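Long-range contact in PHO85 cyclin-10 (Saccharomyces cerevisiae, PDB 4KRD), which partners the cyclin-dependent kinase PHO85 as its regulatory cyclin, giving a holoenzyme that phosphorylates and negatively regulates glycogen synthase GSY2: residues H134-K146 with C162-L176. Residues are numbered along the deposited sequence; the frame is centred on the assembly and turned at random.
Sequences HRMIIAAVRLSTK and CGISKRLLTKLEVSL
Helices 134-146 and 166-176 cross at -77°, axes 8.5 Å apart, and are nearest where the small Ala139 faces Glu173, their CA atoms 5.1 Å apart. Ala139 CB sits 3.6 Å from Leu172 O. Beside it Leu176 enters as a knob among Met136, Ala139, Ala140 and Leu143: its CD2 lies over the backbone of Ala140 and 3.7 Å from Leu143 CD2, while CD1 turns to Met136 SD. Ile138 fills the other flank, CG2 against Leu169 CD1 at 3.8 Å and CD1 against Cys162 CB, meeting Ile164 tip to tip. The extended Arg135 crosses Leu168 and Leu172, with Leu168 CD2 over one guanidinium face; Arg135 NH1 bonds Asn73 O. Buried Glu173 OE2 takes two bonds from opposite faces of its carboxylate plane: Lys146 NZ at 2.8 Å, and Arg142 NE at 3.1 Å in a bent bond (140°). The Arg142 chain bends at chi2, and its guanidinium plane lies 14° from that of the carboxylate; NH1 reaches His153 O. This salt-bridge network joins two cyclin-fold helices; Lys146 NZ and Glu173 OE1 also bond another protein's backbone, consistent with the kinase-binding surface of cyclins. Helix 84-95 packs on Ile138 and Cys162, and helix 99-113 on Met136 and Leu176.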
loop_
_atom_site.group_PDB
_atom_site.type_symbol
_atom_site.label_atom_id
_atom_site.label_comp_id
_atom_site.label_asym_id
_atom_site.label_seq_id
_atom_site.Cartn_x
_atom_site.Cartn_y
_atom_site.Cartn_z
ATOM N N HIS B 134 -16.719 20.406 9.554
ATOM C CA HIS B 134 -16.463 20.809 8.171
ATOM C C HIS B 134 -15.055 20.404 7.693
ATOM O O HIS B 134 -14.885 19.816 6.617
ATOM C CB HIS B 134 -16.661 22.321 8.043
ATOM C CG HIS B 134 -16.591 22.828 6.638
ATOM N ND1 HIS B 134 -15.514 23.545 6.157
ATOM C CD2 HIS B 134 -17.460 22.720 5.606
ATOM C CE1 HIS B 134 -15.726 23.860 4.893
ATOM N NE2 HIS B 134 -16.897 23.367 4.532
ATOM N N ARG B 135 -14.052 20.715 8.502
ATOM C CA ARG B 135 -12.671 20.404 8.152
ATOM C C ARG B 135 -12.384 18.909 8.270
ATOM O O ARG B 135 -11.518 18.390 7.568
ATOM C CB ARG B 135 -11.699 21.211 9.018
ATOM C CG ARG B 135 -11.672 22.700 8.668
ATOM C CD ARG B 135 -10.641 23.441 9.509
ATOM N NE ARG B 135 -10.532 24.844 9.121
ATOM C CZ ARG B 135 -9.645 25.691 9.623
ATOM N NH1 ARG B 135 -8.769 25.283 10.533
ATOM N NH2 ARG B 135 -9.625 26.948 9.201
ATOM N N MET B 136 -13.100 18.231 9.166
ATOM C CA MET B 136 -12.979 16.780 9.306
ATOM C C MET B 136 -13.451 16.053 8.048
ATOM O O MET B 136 -12.842 15.077 7.613
ATOM C CB MET B 136 -13.768 16.296 10.522
ATOM C CG MET B 136 -13.678 14.796 10.780
ATOM S SD MET B 136 -12.016 14.216 11.212
ATOM C CE MET B 136 -11.730 15.123 12.731
ATOM N N ILE B 137 -14.550 16.525 7.476
ATOM C CA ILE B 137 -15.080 15.970 6.232
ATOM C C ILE B 137 -14.080 16.115 5.092
ATOM O O ILE B 137 -13.820 15.170 4.353
ATOM C CB ILE B 137 -16.413 16.648 5.849
ATOM C CG1 ILE B 137 -17.528 16.157 6.778
ATOM C CG2 ILE B 137 -16.769 16.367 4.405
ATOM C CD1 ILE B 137 -18.805 16.992 6.709
ATOM N N ILE B 138 -13.536 17.315 4.950
ATOM C CA ILE B 138 -12.494 17.579 3.969
ATOM C C ILE B 138 -11.338 16.572 4.079
ATOM O O ILE B 138 -10.966 15.932 3.098
ATOM C CB ILE B 138 -11.971 19.006 4.140
ATOM C CG1 ILE B 138 -13.080 20.010 3.791
ATOM C CG2 ILE B 138 -10.765 19.261 3.247
ATOM C CD1 ILE B 138 -12.631 21.448 3.897
ATOM N N ALA B 139 -10.781 16.434 5.275
ATOM C CA ALA B 139 -9.639 15.531 5.497
ATOM C C ALA B 139 -9.959 14.060 5.240
ATOM O O ALA B 139 -9.172 13.340 4.599
ATOM C CB ALA B 139 -9.104 15.716 6.924
ATOM N N ALA B 140 -11.108 13.594 5.740
ATOM C CA ALA B 140 -11.461 12.177 5.628
ATOM C C ALA B 140 -11.729 11.780 4.183
ATOM O O ALA B 140 -11.365 10.682 3.745
ATOM C CB ALA B 140 -12.659 11.842 6.522
ATOM N N VAL B 141 -12.360 12.673 3.428
ATOM C CA VAL B 141 -12.576 12.387 2.020
ATOM C C VAL B 141 -11.247 12.363 1.275
ATOM O O VAL B 141 -11.018 11.476 0.480
ATOM C CB VAL B 141 -13.552 13.372 1.342
ATOM C CG1 VAL B 141 -13.527 13.189 -0.184
ATOM C CG2 VAL B 141 -14.973 13.183 1.907
ATOM N N ARG B 142 -10.377 13.329 1.549
ATOM C CA ARG B 142 -9.129 13.457 0.797
ATOM C C ARG B 142 -8.208 12.283 1.077
ATOM O O ARG B 142 -7.645 11.688 0.158
ATOM C CB ARG B 142 -8.441 14.799 1.105
ATOM C CG ARG B 142 -7.100 15.008 0.380
ATOM C CD ARG B 142 -7.262 15.018 -1.145
ATOM N NE ARG B 142 -6.072 15.555 -1.811
ATOM C CZ ARG B 142 -5.894 15.557 -3.126
ATOM N NH1 ARG B 142 -6.828 15.045 -3.914
ATOM N NH2 ARG B 142 -4.788 16.062 -3.648
ATOM N N LEU B 143 -8.077 11.928 2.351
ATOM C CA LEU B 143 -7.227 10.815 2.761
ATOM C C LEU B 143 -7.773 9.516 2.174
ATOM O O LEU B 143 -7.025 8.660 1.701
ATOM C CB LEU B 143 -7.171 10.745 4.298
ATOM C CG LEU B 143 -5.881 10.271 4.961
ATOM C CD1 LEU B 143 -4.671 10.848 4.240
ATOM C CD2 LEU B 143 -5.852 10.648 6.452
ATOM N N SER B 144 -9.095 9.383 2.200
ATOM C CA SER B 144 -9.753 8.211 1.655
ATOM C C SER B 144 -9.405 7.980 0.182
ATOM O O SER B 144 -9.059 6.856 -0.210
ATOM C CB SER B 144 -11.280 8.314 1.829
ATOM O OG SER B 144 -11.911 7.276 1.102
ATOM N N THR B 145 -9.491 9.030 -0.636
ATOM C CA THR B 145 -9.173 8.889 -2.053
ATOM C C THR B 145 -7.714 8.460 -2.262
ATOM O O THR B 145 -7.423 7.675 -3.159
ATOM C CB THR B 145 -9.444 10.180 -2.883
ATOM O OG1 THR B 145 -8.571 11.233 -2.454
ATOM C CG2 THR B 145 -10.912 10.613 -2.774
ATOM N N LYS B 146 -6.814 8.959 -1.420
ATOM C CA LYS B 146 -5.390 8.642 -1.543
ATOM C C LYS B 146 -5.055 7.216 -1.075
ATOM O O LYS B 146 -4.095 6.613 -1.548
ATOM C CB LYS B 146 -4.547 9.679 -0.792
ATOM C CG LYS B 146 -4.466 11.008 -1.513
ATOM C CD LYS B 146 -3.456 11.970 -0.915
ATOM C CE LYS B 146 -3.327 13.220 -1.789
ATOM N NZ LYS B 146 -2.361 14.208 -1.250
ATOM N N CYS B 162 -13.421 22.355 -2.080
ATOM C CA CYS B 162 -13.692 22.459 -0.646
ATOM C C CYS B 162 -13.614 23.894 -0.146
ATOM O O CYS B 162 -13.874 24.171 1.031
ATOM C CB CYS B 162 -12.708 21.593 0.147
ATOM S SG CYS B 162 -12.853 19.824 -0.181
ATOM N N GLY B 163 -13.243 24.801 -1.044
ATOM C CA GLY B 163 -13.197 26.213 -0.731
ATOM C C GLY B 163 -12.153 26.575 0.304
ATOM O O GLY B 163 -12.379 27.453 1.131
ATOM N N ILE B 164 -11.008 25.898 0.263
ATOM C CA ILE B 164 -9.930 26.207 1.189
ATOM C C ILE B 164 -8.645 26.413 0.418
ATOM O O ILE B 164 -8.591 26.156 -0.778
ATOM C CB ILE B 164 -9.721 25.086 2.235
ATOM C CG1 ILE B 164 -9.277 23.790 1.553
ATOM C CG2 ILE B 164 -10.982 24.860 3.048
ATOM C CD1 ILE B 164 -9.009 22.673 2.528
ATOM N N SER B 165 -7.607 26.876 1.103
ATOM C CA SER B 165 -6.299 27.020 0.476
ATOM C C SER B 165 -5.596 25.669 0.371
ATOM O O SER B 165 -5.887 24.736 1.125
ATOM C CB SER B 165 -5.427 27.982 1.275
ATOM O OG SER B 165 -5.172 27.458 2.558
ATOM N N LYS B 166 -4.662 25.566 -0.560
ATOM C CA LYS B 166 -3.920 24.329 -0.723
ATOM C C LYS B 166 -3.094 24.057 0.526
ATOM O O LYS B 166 -2.906 22.909 0.922
ATOM C CB LYS B 166 -3.045 24.401 -1.967
ATOM C CG LYS B 166 -3.852 24.472 -3.257
ATOM C CD LYS B 166 -2.957 24.440 -4.471
ATOM C CE LYS B 166 -2.037 25.644 -4.482
ATOM N NZ LYS B 166 -2.801 26.916 -4.617
ATOM N N ARG B 167 -2.627 25.122 1.162
ATOM C CA ARG B 167 -1.827 24.992 2.374
ATOM C C ARG B 167 -2.650 24.377 3.506
ATOM O O ARG B 167 -2.183 23.485 4.211
ATOM C CB ARG B 167 -1.238 26.349 2.768
ATOM C CG ARG B 167 -0.853 26.494 4.236
ATOM C CD ARG B 167 0.047 27.720 4.448
ATOM N NE ARG B 167 1.388 27.543 3.879
ATOM C CZ ARG B 167 1.753 27.895 2.643
ATOM N NH1 ARG B 167 0.880 28.453 1.810
ATOM N NH2 ARG B 167 3.003 27.687 2.236
ATOM N N LEU B 168 -3.884 24.842 3.666
ATOM C CA LEU B 168 -4.781 24.265 4.663
ATOM C C LEU B 168 -5.092 22.790 4.369
ATOM O O LEU B 168 -5.076 21.959 5.271
ATOM C CB LEU B 168 -6.081 25.074 4.768
ATOM C CG LEU B 168 -7.105 24.550 5.782
ATOM C CD1 LEU B 168 -6.522 24.485 7.183
ATOM C CD2 LEU B 168 -8.373 25.385 5.768
ATOM N N LEU B 169 -5.374 22.477 3.110
ATOM C CA LEU B 169 -5.673 21.105 2.704
ATOM C C LEU B 169 -4.555 20.147 3.116
ATOM O O LEU B 169 -4.805 19.080 3.674
ATOM C CB LEU B 169 -5.919 21.014 1.195
ATOM C CG LEU B 169 -6.262 19.622 0.646
ATOM C CD1 LEU B 169 -7.400 18.958 1.420
ATOM C CD2 LEU B 169 -6.583 19.663 -0.831
ATOM N N THR B 170 -3.319 20.545 2.853
ATOM C CA THR B 170 -2.172 19.758 3.260
ATOM C C THR B 170 -2.140 19.592 4.774
ATOM O O THR B 170 -1.885 18.495 5.277
ATOM C CB THR B 170 -0.866 20.388 2.762
ATOM O OG1 THR B 170 -0.928 20.486 1.336
ATOM C CG2 THR B 170 0.353 19.543 3.178
ATOM N N LYS B 171 -2.387 20.662 5.491
ATOM C CA LYS B 171 -2.378 20.631 6.922
ATOM C C LYS B 171 -3.442 19.685 7.481
ATOM O O LYS B 171 -3.224 19.007 8.444
ATOM C CB LYS B 171 -2.565 22.036 7.454
ATOM C CG LYS B 171 -2.490 22.138 8.923
ATOM C CD LYS B 171 -2.777 23.518 9.418
ATOM C CE LYS B 171 -1.577 24.399 9.272
ATOM N NZ LYS B 171 -1.904 25.855 9.056
ATOM N N LEU B 172 -4.597 19.667 6.850
ATOM C CA LEU B 172 -5.689 18.795 7.260
ATOM C C LEU B 172 -5.440 17.314 6.940
ATOM O O LEU B 172 -5.729 16.457 7.773
ATOM C CB LEU B 172 -7.007 19.267 6.650
ATOM C CG LEU B 172 -7.499 20.630 7.169
ATOM C CD1 LEU B 172 -8.807 20.987 6.505
ATOM C CD2 LEU B 172 -7.620 20.636 8.710
ATOM N N GLU B 173 -4.920 17.013 5.750
ATOM C CA GLU B 173 -4.523 15.630 5.428
ATOM C C GLU B 173 -3.606 15.055 6.496
ATOM O O GLU B 173 -3.805 13.941 6.962
ATOM C CB GLU B 173 -3.750 15.549 4.109
ATOM C CG GLU B 173 -4.511 15.909 2.870
ATOM C CD GLU B 173 -3.614 15.859 1.627
ATOM O OE1 GLU B 173 -2.444 16.277 1.709
ATOM O OE2 GLU B 173 -4.091 15.414 0.572
ATOM N N VAL B 174 -2.570 15.811 6.844
ATOM C CA VAL B 174 -1.559 15.322 7.764
ATOM C C VAL B 174 -2.098 15.236 9.189
ATOM O O VAL B 174 -1.750 14.329 9.923
ATOM C CB VAL B 174 -0.298 16.206 7.738
ATOM C CG1 VAL B 174 0.679 15.773 8.819
ATOM C CG2 VAL B 174 0.359 16.150 6.371
ATOM N N SER B 175 -2.936 16.190 9.577
ATOM C CA SER B 175 -3.522 16.164 10.909
ATOM C C SER B 175 -4.352 14.897 11.122
ATOM O O SER B 175 -4.252 14.257 12.164
ATOM C CB SER B 175 -4.390 17.407 11.149
ATOM O OG SER B 175 -3.602 18.587 11.103
ATOM N N LEU B 176 -5.178 14.538 10.142
ATOM C CA LEU B 176 -6.018 13.357 10.303
ATOM C C LEU B 176 -5.114 12.125 10.284
ATOM O O LEU B 176 -5.244 11.228 11.106
ATOM C CB LEU B 176 -7.071 13.270 9.202
ATOM C CG LEU B 176 -7.915 12.000 9.228
ATOM C CD1 LEU B 176 -8.617 11.867 10.599
ATOM C CD2 LEU B 176 -8.903 11.976 8.088
#